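Local atomic coordinates of sucrose 6(F)-phosphate phosphorylase (Thermoanaerobacterium thermosaccharolyticum DSM 571, PDB entry 6S9V), a protein that is a carbohydrate-active protein of the alpha-amylase type, built on a TIM-barrel catalytic domain. Residues V21-Y26 against D47-V52; M98-S103 against Q179-V184; Y364-N369 against A398-F403; R379-F384 against L477-K482. All coordinates share one frame; numbering follows the deposited sequence.

Contact 1: residues V21-Y26 against D47-V52; sequences VQLITY and DVFGGV
The Phe49 ring is sandwiched between Leu23 and its own neighbour Val48. Leu23 CB stands 3.5 Å from the ring centroid, a CH-pi contact only 2° off the ring normal, while Val48 CG1 covers the opposite face, also over the centre. Val21 O comes in at the edge, in the ring plane. With CG anti to the backbone N (chi1 171°), Leu23 carries CD1 on across the same face to reach Phe49 CZ at 3.8 Å. Val21 CG1 touches the CD1 corner of the ring at 4.1 Å. Two backbone bonds fasten the segments: Gly50 N donates to Val21 O (2.8 Å), and Leu23 N to Gly51 O (2.9 Å). By contrast Gly51 N, buried here, finds no partner in the model. Further along, Thr25 CG2 meets Val52 CG1 at 4.0 Å. On the sheet face away from Leu23 and Val52, the Gln22 side chain runs out past Gly51, its OE1 accepting from Gln390 NE2 of strand 388-392. Helix 432-446 covers Val21 and Val48 through Ile441. Leu23 and Val52 pair in parallel, as expected of the first two strands of a closed eight-stranded TIM barrel, linked through helix 34-44 in a beta-alpha-beta crossover.

Contact 2: residues M98-S103 against Q179-V184; sequences MVNHVS and QIDLDV
His101 holds CG between its backbone N and carbonyl carbon (chi1 49°), which lays the imidazole alongside the Gln179 side chain; the two point the same way. The Gln179 amide sits over one ring face but is turned steeply from it, the planes 66° apart, with His101 NE2 and Gln179 NE2 3.5 Å apart. That NE2 of Gln179 donates instead to Asp63. The Asn100 side chain, with CG anti to the backbone N (chi1 -175°), brings ND2 into the plane of the imidazole, where it donates to His101 ND1 at 3.1 Å and fixes the ring's rotation. The same ND2 makes a long, weak bond to Asp181 OD2 (3.4 Å), a carboxylate oxygen gripped more firmly by Lys218 and Thr170. Strands 101-103 and 179-181 form a small antiparallel ribbon at the base of the excursion between barrel strand 92-97 and helix 187-202, the position of domain B in alpha-amylase relatives. Val102 and Ile180 are its hydrogen-bonded pair, Val102 N to Ile180 O 2.9 Å and Ile180 N to Val102 O 2.8 Å. Leu182 N donates to Asn100 O (2.9 Å) from well above the carbonyl plane, and water 1 links Asn100 OD1 to Leu182 O. On the ribbon face away from His101, Leu182 CD2 packs against Val102 CG1 at 3.7 Å. His101 NE2 also bonds weakly to a bound 2-[bis-(2-hydroxy-ethyl)-amino]-2-hydroxymethyl-propane-1,3-diol (BTB), probably from the crystallisation liquor.

Contact 3: residues Y364-N369 against A398-F403; sequences YYSALN and AGVNDF
Tyr365 is the first residue of helix 364-367 to meet the loop 398-403. Its backbone N donates to water 2, which in turn donates to Gly399 O at 2.9 Å, so one water joins the helix to the loop backbone. With CG anti to the backbone N (chi1 -178°), the tyrosine ring swings over toward Ala398, whose CB lies 4.1 Å from the ring centroid and 5° off the normal, a CH-pi contact over the face. The CD2 corner approaches Ala398 O to 3.3 Å, and Val400 CG1 fits at the ring edge, in plane, 3.9 Å from CD2. The phenol oxygen is held by Asp372, at the start of the next helix. Ser366 follows and makes the direct polar link: its OG accepts from Asn401 N at 3.0 Å, with an N-H...O angle of 151°. The Asn401 amide folds back over the serine, ND2 3.4 Å from Ser366 CB, while its OD1 accepts from Thr363 N. Thr363 OG1 serves both sides, bonded to Gly399 O and to Ser366 N. At Asn369 the chain takes positive phi, and Asn369 N donates to Ser366 O at 2.9 Å as the helix closes in a Schellman motif. Ala398, also at positive phi, ends helix 393-396 in the same way, and Asp402 N-caps helix 403-409. The contact thus sets one Schellman-terminated helix, from the connection between the seventh and eighth barrel strands, against the loop after another that follows the eighth strand of the TIM barrel.

Contact 4: residues R379-F384 against L477-K482; sequences RAIQFF and LFIDLK. With SO4 (sulfate ion), chain G.
The helix leading into the eighth barrel strand packs here on the C-terminal antiparallel sheet, Phe384, Ala380 and Ile381 facing Leu477 and Ile479. Helix 379-384 and strand 477-480 run roughly antiparallel, at 149°, their axes 9.8 Å apart at closest approach, a spacing bridged by apolar side chains. Leu477 CB lies over the centre of the Phe384 ring, 3.5 Å from the centroid, in a CH-pi contact 9° off the normal. Because CG is anti to the backbone N (chi1 171°), the leucine branches reach on to the helix: CD2 lies over the same face, toward the CG end, 3.9 Å from Phe384 CG, and CD1 touches Ala380 CB at 3.8 Å, one helical turn before the phenylalanine. Ile479, two residues along the strand on the same face, crosses Ile381 at about a right angle, and its CD1 presses on Ile381 CG1 at 3.5 Å, a close squeeze for two carbons. Around Phe384, Trp468 donates through NE1 to the backbone O and meets the ring, Ile488 touches it, and Phe450 meets it edge-to-face. On the barrel side of the helix, Arg379 NH1 donates to Gln382 OE1 at 2.9 Å, while its NH2 forms a salt bridge with Asp307. Where the strand ends, Asp480 OD1 accepts from Lys482 N in an Asx turn, and Lys482 NZ donates to O4 of a sulfate ion, probably from the crystallisation liquor, at 3.0 Å; Arg460 shares it. This apolar helix-on-sheet packing is part of the interface between a TIM barrel and the C-terminal beta domain found in alpha-amylase relatives.

From the N terminus, contact 1 closes first, pairing barrel strands one and two across helix 34-44. Contact 2 follows in series, closing the long excursion that leaves after the third strand and returns ahead of helix 187-202. It lies on the opposite side of the chain's centre from contacts 3 and 4, its own centre about 33 Å and 41 Å from theirs. Those last two cross: 379-384 falls between the two segments of contact 3, while 477-482 comes after both. Contact 3 joins helix 364-367, just ahead of helix 372-384, to the loop after helix 393-396, and contact 4 fastens helix 372-384 to the C-terminal sheet. Contact 4 also comes within about 4 Å of contact 1, nearest atoms, without touching.

Contact 1: residues V21-Y26 against D47-V52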
# COMPACT_ATOMS: atom_id res chain seq x y z
N VAL A 21 9.97 2.12 -12.01
CA VAL A 21 8.75 2.66 -11.45
C VAL A 21 7.60 1.68 -11.68
O VAL A 21 7.46 1.08 -12.76
CB VAL A 21 8.46 4.04 -12.06
CG1 VAL A 21 7.16 4.59 -11.54
CG2 VAL A 21 9.61 5.00 -11.77
N GLN A 22 6.74 1.54 -10.68
CA GLN A 22 5.58 0.67 -10.76
C GLN A 22 4.29 1.47 -10.64
O GLN A 22 4.26 2.53 -10.01
CB GLN A 22 5.60 -0.38 -9.65
CG GLN A 22 6.87 -1.23 -9.66
CD GLN A 22 6.85 -2.29 -8.58
OE1 GLN A 22 6.20 -2.13 -7.55
NE2 GLN A 22 7.58 -3.37 -8.81
N LEU A 23 3.23 0.95 -11.23
CA LEU A 23 1.90 1.54 -11.16
C LEU A 23 1.07 0.84 -10.09
O LEU A 23 1.14 -0.39 -9.95
CB LEU A 23 1.20 1.42 -12.53
CG LEU A 23 -0.28 1.80 -12.60
CD1 LEU A 23 -0.45 3.30 -12.49
CD2 LEU A 23 -0.92 1.28 -13.89
N ILE A 24 0.29 1.61 -9.34
CA ILE A 24 -0.75 1.07 -8.47
C ILE A 24 -2.10 1.47 -9.07
O ILE A 24 -2.35 2.66 -9.26
CB ILE A 24 -0.67 1.61 -7.03
CG1 ILE A 24 0.71 1.38 -6.41
CG2 ILE A 24 -1.75 0.97 -6.17
CD1 ILE A 24 0.97 2.29 -5.21
N THR A 25 -2.96 0.49 -9.31
CA THR A 25 -4.27 0.79 -9.89
C THR A 25 -5.29 -0.23 -9.42
O THR A 25 -4.96 -1.38 -9.12
CB THR A 25 -4.22 0.80 -11.43
OG1 THR A 25 -5.49 1.23 -11.96
CG2 THR A 25 -3.91 -0.60 -11.96
N TYR A 26 -6.54 0.20 -9.35
CA TYR A 26 -7.62 -0.75 -9.23
C TYR A 26 -7.80 -1.46 -10.57
O TYR A 26 -7.40 -0.95 -11.62
CB TYR A 26 -8.92 -0.06 -8.81
CG TYR A 26 -8.96 0.32 -7.36
CD1 TYR A 26 -9.24 -0.64 -6.38
CD2 TYR A 26 -8.73 1.62 -6.94
CE1 TYR A 26 -9.28 -0.30 -5.04
CE2 TYR A 26 -8.76 1.96 -5.60
CZ TYR A 26 -9.04 0.99 -4.66
OH TYR A 26 -9.09 1.32 -3.33
N ASP A 47 6.93 1.53 -21.49
CA ASP A 47 8.23 1.69 -20.84
C ASP A 47 8.15 2.68 -19.69
O ASP A 47 9.19 3.10 -19.16
CB ASP A 47 9.30 2.11 -21.85
CG ASP A 47 9.02 3.45 -22.49
OD1 ASP A 47 7.86 3.90 -22.49
OD2 ASP A 47 9.99 4.07 -22.97
N VAL A 48 6.95 3.01 -19.26
CA VAL A 48 6.75 3.90 -18.12
C VAL A 48 6.74 3.08 -16.84
O VAL A 48 7.18 3.57 -15.79
CB VAL A 48 5.45 4.70 -18.31
CG1 VAL A 48 5.11 5.49 -17.04
CG2 VAL A 48 5.58 5.64 -19.52
N PHE A 49 6.27 1.84 -16.89
CA PHE A 49 6.18 1.00 -15.70
C PHE A 49 6.89 -0.32 -15.92
O PHE A 49 6.80 -0.92 -17.00
CB PHE A 49 4.73 0.75 -15.30
CG PHE A 49 3.98 2.01 -15.01
CD1 PHE A 49 4.35 2.81 -13.95
CD2 PHE A 49 2.92 2.39 -15.80
CE1 PHE A 49 3.67 3.98 -13.68
CE2 PHE A 49 2.24 3.55 -15.53
CZ PHE A 49 2.62 4.35 -14.47
N GLY A 50 7.63 -0.76 -14.90
CA GLY A 50 8.23 -2.08 -14.90
C GLY A 50 7.37 -3.09 -14.18
O GLY A 50 7.61 -4.30 -14.27
N GLY A 51 6.38 -2.61 -13.43
CA GLY A 51 5.49 -3.48 -12.68
C GLY A 51 4.18 -2.79 -12.39
O GLY A 51 4.07 -1.56 -12.50
N VAL A 52 3.18 -3.58 -12.01
CA VAL A 52 1.84 -3.07 -11.71
C VAL A 52 1.32 -3.80 -10.48
O VAL A 52 1.27 -5.04 -10.46
CB VAL A 52 0.86 -3.28 -12.89
CG1 VAL A 52 -0.53 -2.73 -12.52
CG2 VAL A 52 1.39 -2.66 -14.17

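Contact 2: residues M98-S103 against Q179-V184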
# COMPACT_ATOMS: atom_id res chain seq x y z
N MET A 98 -5.06 -11.43 1.34
CA MET A 98 -5.73 -10.96 2.55
C MET A 98 -5.50 -12.01 3.64
O MET A 98 -6.36 -12.84 3.96
CB MET A 98 -7.20 -10.70 2.29
CG MET A 98 -7.49 -9.26 1.79
SD MET A 98 -6.57 -8.69 0.32
CE MET A 98 -7.33 -9.67 -0.98
N VAL A 99 -4.30 -11.97 4.23
CA VAL A 99 -3.95 -12.98 5.21
C VAL A 99 -4.82 -12.88 6.46
O VAL A 99 -4.89 -13.85 7.23
CB VAL A 99 -2.46 -12.89 5.63
CG1 VAL A 99 -1.55 -13.31 4.49
CG2 VAL A 99 -2.11 -11.49 6.12
N ASN A 100 -5.48 -11.75 6.69
CA ASN A 100 -6.22 -11.56 7.93
C ASN A 100 -7.68 -11.99 7.85
O ASN A 100 -8.26 -12.35 8.88
CB ASN A 100 -6.16 -10.09 8.38
CG ASN A 100 -6.81 -9.86 9.74
OD1 ASN A 100 -6.31 -10.33 10.77
ND2 ASN A 100 -7.92 -9.12 9.76
N HIS A 101 -8.30 -11.96 6.67
CA HIS A 101 -9.74 -12.16 6.61
C HIS A 101 -10.18 -12.59 5.22
O HIS A 101 -9.48 -12.41 4.23
CB HIS A 101 -10.49 -10.88 7.02
CG HIS A 101 -10.01 -9.65 6.33
ND1 HIS A 101 -9.20 -8.71 6.95
CD2 HIS A 101 -10.22 -9.19 5.07
CE1 HIS A 101 -8.94 -7.74 6.10
NE2 HIS A 101 -9.54 -8.00 4.95
N VAL A 102 -11.39 -13.18 5.18
CA VAL A 102 -12.02 -13.67 3.96
C VAL A 102 -13.49 -13.27 4.00
O VAL A 102 -14.07 -13.02 5.06
CB VAL A 102 -11.86 -15.21 3.83
CG1 VAL A 102 -12.70 -15.92 4.89
CG2 VAL A 102 -12.21 -15.69 2.43
N SER A 103 -14.11 -13.20 2.82
CA SER A 103 -15.52 -12.83 2.75
C SER A 103 -16.39 -13.81 3.52
O SER A 103 -16.18 -15.03 3.48
CB SER A 103 -15.98 -12.80 1.29
OG SER A 103 -17.37 -12.53 1.22
N GLN A 179 -16.25 -9.23 6.45
CA GLN A 179 -14.86 -9.66 6.51
C GLN A 179 -14.67 -10.50 7.77
O GLN A 179 -14.65 -9.96 8.89
CB GLN A 179 -13.93 -8.45 6.49
CG GLN A 179 -13.94 -7.69 5.15
CD GLN A 179 -13.42 -6.26 5.29
OE1 GLN A 179 -13.98 -5.46 6.04
NE2 GLN A 179 -12.37 -5.93 4.54
N ILE A 180 -14.53 -11.81 7.59
CA ILE A 180 -14.36 -12.74 8.70
C ILE A 180 -12.88 -13.04 8.87
O ILE A 180 -12.21 -13.45 7.92
CB ILE A 180 -15.13 -14.05 8.45
CG1 ILE A 180 -16.59 -13.78 8.05
CG2 ILE A 180 -15.06 -14.93 9.71
CD1 ILE A 180 -17.34 -12.88 9.00
N ASP A 181 -12.37 -12.86 10.09
CA ASP A 181 -10.95 -13.08 10.33
C ASP A 181 -10.62 -14.56 10.21
O ASP A 181 -11.38 -15.43 10.63
CB ASP A 181 -10.54 -12.58 11.72
CG ASP A 181 -10.35 -11.07 11.77
OD1 ASP A 181 -11.14 -10.35 11.14
OD2 ASP A 181 -9.41 -10.61 12.47
N LEU A 182 -9.47 -14.84 9.60
CA LEU A 182 -8.93 -16.19 9.49
C LEU A 182 -8.06 -16.51 10.70
O LEU A 182 -7.37 -15.64 11.23
CB LEU A 182 -8.09 -16.33 8.22
CG LEU A 182 -8.83 -16.17 6.89
CD1 LEU A 182 -7.84 -16.03 5.74
CD2 LEU A 182 -9.75 -17.34 6.66
N ASP A 183 -8.11 -17.76 11.14
CA ASP A 183 -7.25 -18.24 12.22
C ASP A 183 -5.97 -18.77 11.58
O ASP A 183 -5.94 -19.88 11.05
CB ASP A 183 -7.95 -19.31 13.04
CG ASP A 183 -7.10 -19.80 14.20
OD1 ASP A 183 -5.94 -19.36 14.33
OD2 ASP A 183 -7.60 -20.63 14.98
N VAL A 184 -4.89 -17.97 11.62
CA VAL A 184 -3.66 -18.38 10.96
C VAL A 184 -2.93 -19.49 11.71
O VAL A 184 -1.96 -20.04 11.19
CB VAL A 184 -2.70 -17.18 10.76
CG1 VAL A 184 -3.37 -16.11 9.91
CG2 VAL A 184 -2.23 -16.60 12.09
O HOH W 1 -6.42 -13.19 11.39

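Contact 3: residues Y364-N369 against A398-F403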
# COMPACT_ATOMS: atom_id res chain seq x y z
N TYR A 364 -2.71 13.40 -3.89
CA TYR A 364 -1.44 14.03 -3.55
C TYR A 364 -1.28 15.36 -4.28
O TYR A 364 -0.77 16.33 -3.71
CB TYR A 364 -0.28 13.09 -3.85
CG TYR A 364 0.89 13.30 -2.92
CD1 TYR A 364 0.98 12.62 -1.71
CD2 TYR A 364 1.90 14.20 -3.24
CE1 TYR A 364 2.04 12.82 -0.85
CE2 TYR A 364 2.96 14.41 -2.39
CZ TYR A 364 3.03 13.72 -1.20
OH TYR A 364 4.11 13.93 -0.36
N TYR A 365 -1.75 15.43 -5.53
CA TYR A 365 -1.72 16.68 -6.28
C TYR A 365 -2.56 17.75 -5.60
O TYR A 365 -2.12 18.90 -5.47
CB TYR A 365 -2.20 16.39 -7.70
CG TYR A 365 -2.19 17.55 -8.67
CD1 TYR A 365 -1.00 18.15 -9.06
CD2 TYR A 365 -3.38 18.00 -9.23
CE1 TYR A 365 -1.01 19.20 -9.98
CE2 TYR A 365 -3.39 19.03 -10.14
CZ TYR A 365 -2.21 19.64 -10.50
OH TYR A 365 -2.25 20.67 -11.42
N SER A 366 -3.76 17.39 -5.14
CA SER A 366 -4.59 18.35 -4.40
C SER A 366 -3.92 18.76 -3.09
O SER A 366 -4.04 19.91 -2.65
CB SER A 366 -5.97 17.75 -4.11
OG SER A 366 -6.78 17.71 -5.27
N ALA A 367 -3.23 17.82 -2.44
CA ALA A 367 -2.55 18.13 -1.18
C ALA A 367 -1.47 19.18 -1.37
O ALA A 367 -1.20 19.96 -0.44
CB ALA A 367 -1.95 16.85 -0.59
N LEU A 368 -0.86 19.24 -2.55
CA LEU A 368 0.13 20.26 -2.88
C LEU A 368 -0.50 21.49 -3.53
O LEU A 368 0.20 22.26 -4.19
CB LEU A 368 1.20 19.67 -3.79
CG LEU A 368 2.06 18.63 -3.07
CD1 LEU A 368 2.99 17.90 -4.05
CD2 LEU A 368 2.87 19.29 -1.96
N ASN A 369 -1.80 21.68 -3.36
CA ASN A 369 -2.50 22.85 -3.89
C ASN A 369 -2.45 22.89 -5.42
O ASN A 369 -2.49 23.96 -6.03
CB ASN A 369 -1.91 24.13 -3.29
CG ASN A 369 -2.98 25.08 -2.78
OD1 ASN A 369 -4.17 24.87 -2.99
ND2 ASN A 369 -2.54 26.13 -2.11
N ALA A 398 -2.44 13.27 -12.36
CA ALA A 398 -2.58 14.52 -11.62
C ALA A 398 -4.04 14.76 -11.23
O ALA A 398 -4.58 15.85 -11.38
CB ALA A 398 -2.03 15.69 -12.43
N GLY A 399 -4.66 13.72 -10.69
CA GLY A 399 -6.07 13.82 -10.35
C GLY A 399 -6.29 14.67 -9.11
O GLY A 399 -5.49 14.67 -8.18
N VAL A 400 -7.40 15.40 -9.11
CA VAL A 400 -7.80 16.22 -7.97
C VAL A 400 -8.87 15.48 -7.18
O VAL A 400 -9.52 14.54 -7.66
CB VAL A 400 -8.31 17.62 -8.40
CG1 VAL A 400 -7.25 18.38 -9.17
CG2 VAL A 400 -9.58 17.49 -9.21
N ASN A 401 -9.10 15.95 -5.95
CA ASN A 401 -10.07 15.36 -5.04
C ASN A 401 -11.42 15.15 -5.71
O ASN A 401 -11.98 16.08 -6.31
CB ASN A 401 -10.24 16.25 -3.81
CG ASN A 401 -9.04 16.25 -2.92
OD1 ASN A 401 -8.33 15.25 -2.81
ND2 ASN A 401 -8.78 17.39 -2.27
N ASP A 402 -11.95 13.94 -5.56
CA ASP A 402 -13.24 13.53 -6.14
C ASP A 402 -14.33 13.76 -5.10
O ASP A 402 -14.74 12.87 -4.36
CB ASP A 402 -13.17 12.08 -6.61
CG ASP A 402 -14.39 11.65 -7.40
OD1 ASP A 402 -15.40 12.38 -7.43
OD2 ASP A 402 -14.32 10.55 -8.01
N PHE A 403 -14.80 15.01 -5.05
CA PHE A 403 -15.84 15.37 -4.09
C PHE A 403 -17.17 14.71 -4.43
O PHE A 403 -17.95 14.39 -3.52
CB PHE A 403 -16.02 16.89 -4.02
CG PHE A 403 -14.82 17.60 -3.47
CD1 PHE A 403 -14.34 17.31 -2.21
CD2 PHE A 403 -14.17 18.57 -4.22
CE1 PHE A 403 -13.24 17.97 -1.70
CE2 PHE A 403 -13.07 19.23 -3.71
CZ PHE A 403 -12.61 18.93 -2.45
O HOH W 2 -3.02 13.31 -7.44

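Contact 4: residues R379-F384 against L477-K482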
# COMPACT_ATOMS: atom_id res chain seq x y z
N ARG A 379 7.73 14.13 -6.82
CA ARG A 379 8.03 12.87 -7.49
C ARG A 379 9.53 12.72 -7.72
O ARG A 379 10.06 11.60 -7.65
CB ARG A 379 7.27 12.79 -8.82
CG ARG A 379 5.76 12.62 -8.66
CD ARG A 379 5.39 11.21 -8.22
NE ARG A 379 3.94 11.06 -8.13
CZ ARG A 379 3.30 10.09 -7.48
NH1 ARG A 379 3.98 9.14 -6.84
NH2 ARG A 379 1.98 10.09 -7.46
N ALA A 380 10.23 13.82 -8.03
CA ALA A 380 11.68 13.73 -8.17
C ALA A 380 12.33 13.28 -6.87
O ALA A 380 13.19 12.38 -6.86
CB ALA A 380 12.25 15.09 -8.61
N ILE A 381 11.92 13.88 -5.75
CA ILE A 381 12.41 13.44 -4.45
C ILE A 381 12.12 11.95 -4.26
O ILE A 381 13.00 11.18 -3.85
CB ILE A 381 11.77 14.27 -3.32
CG1 ILE A 381 12.22 15.73 -3.38
CG2 ILE A 381 12.12 13.64 -1.96
CD1 ILE A 381 11.35 16.65 -2.54
N GLN A 382 10.89 11.54 -4.54
CA GLN A 382 10.53 10.13 -4.40
C GLN A 382 11.45 9.25 -5.23
O GLN A 382 11.98 8.24 -4.74
CB GLN A 382 9.08 9.91 -4.81
CG GLN A 382 8.61 8.48 -4.55
CD GLN A 382 7.44 8.05 -5.43
OE1 GLN A 382 6.77 8.87 -6.04
NE2 GLN A 382 7.20 6.75 -5.46
N PHE A 383 11.65 9.61 -6.50
CA PHE A 383 12.40 8.76 -7.41
C PHE A 383 13.89 8.75 -7.09
O PHE A 383 14.59 7.78 -7.41
CB PHE A 383 12.18 9.20 -8.86
CG PHE A 383 10.76 9.05 -9.34
CD1 PHE A 383 9.82 8.32 -8.62
CD2 PHE A 383 10.36 9.65 -10.53
CE1 PHE A 383 8.51 8.20 -9.08
CE2 PHE A 383 9.06 9.52 -10.99
CZ PHE A 383 8.13 8.80 -10.27
N PHE A 384 14.41 9.82 -6.46
CA PHE A 384 15.80 9.85 -6.03
C PHE A 384 16.03 9.20 -4.67
O PHE A 384 17.18 9.03 -4.27
CB PHE A 384 16.32 11.30 -6.00
CG PHE A 384 16.91 11.74 -7.31
CD1 PHE A 384 16.09 12.01 -8.40
CD2 PHE A 384 18.28 11.84 -7.47
CE1 PHE A 384 16.63 12.39 -9.61
CE2 PHE A 384 18.82 12.21 -8.69
CZ PHE A 384 18.00 12.49 -9.76
N LEU A 477 20.10 15.51 -8.67
CA LEU A 477 18.88 16.28 -8.51
C LEU A 477 19.19 17.56 -7.75
O LEU A 477 19.86 17.54 -6.72
CB LEU A 477 17.84 15.46 -7.75
CG LEU A 477 16.57 16.17 -7.29
CD1 LEU A 477 15.72 16.56 -8.50
CD2 LEU A 477 15.77 15.30 -6.32
N PHE A 478 18.69 18.68 -8.26
CA PHE A 478 18.71 19.93 -7.51
C PHE A 478 17.31 20.51 -7.50
O PHE A 478 16.71 20.69 -8.57
CB PHE A 478 19.69 20.94 -8.10
CG PHE A 478 19.72 22.24 -7.35
CD1 PHE A 478 18.85 23.27 -7.66
CD2 PHE A 478 20.60 22.41 -6.29
CE1 PHE A 478 18.87 24.44 -6.96
CE2 PHE A 478 20.62 23.60 -5.59
CZ PHE A 478 19.75 24.61 -5.91
N ILE A 479 16.79 20.80 -6.31
CA ILE A 479 15.51 21.47 -6.15
C ILE A 479 15.73 22.75 -5.36
O ILE A 479 16.33 22.72 -4.27
CB ILE A 479 14.46 20.59 -5.44
CG1 ILE A 479 14.15 19.34 -6.25
CG2 ILE A 479 13.16 21.40 -5.20
CD1 ILE A 479 13.37 18.27 -5.48
N ASP A 480 15.27 23.87 -5.91
CA ASP A 480 15.16 25.13 -5.18
C ASP A 480 13.77 25.16 -4.56
O ASP A 480 12.77 25.32 -5.27
CB ASP A 480 15.39 26.31 -6.12
CG ASP A 480 15.33 27.65 -5.41
OD1 ASP A 480 14.94 27.70 -4.22
OD2 ASP A 480 15.69 28.66 -6.05
N LEU A 481 13.69 24.96 -3.24
CA LEU A 481 12.39 24.91 -2.58
C LEU A 481 11.70 26.27 -2.55
O LEU A 481 10.50 26.33 -2.25
CB LEU A 481 12.54 24.38 -1.15
CG LEU A 481 12.94 22.90 -1.07
CD1 LEU A 481 13.26 22.53 0.36
CD2 LEU A 481 11.85 22.00 -1.63
N LYS A 482 12.43 27.35 -2.83
CA LYS A 482 11.79 28.65 -2.94
C LYS A 482 10.86 28.70 -4.15
O LYS A 482 9.75 29.24 -4.06
CB LYS A 482 12.87 29.74 -3.03
CG LYS A 482 13.66 29.92 -1.74
CD LYS A 482 14.64 31.10 -1.79
CE LYS A 482 15.92 30.76 -2.54
NZ LYS A 482 16.90 31.90 -2.52
S SO4 G . 19.27 31.00 0.85
O1 SO4 G . 19.07 30.50 2.21
O2 SO4 G . 19.61 32.42 0.90
O3 SO4 G . 20.35 30.25 0.22
O4 SO4 G . 18.04 30.84 0.08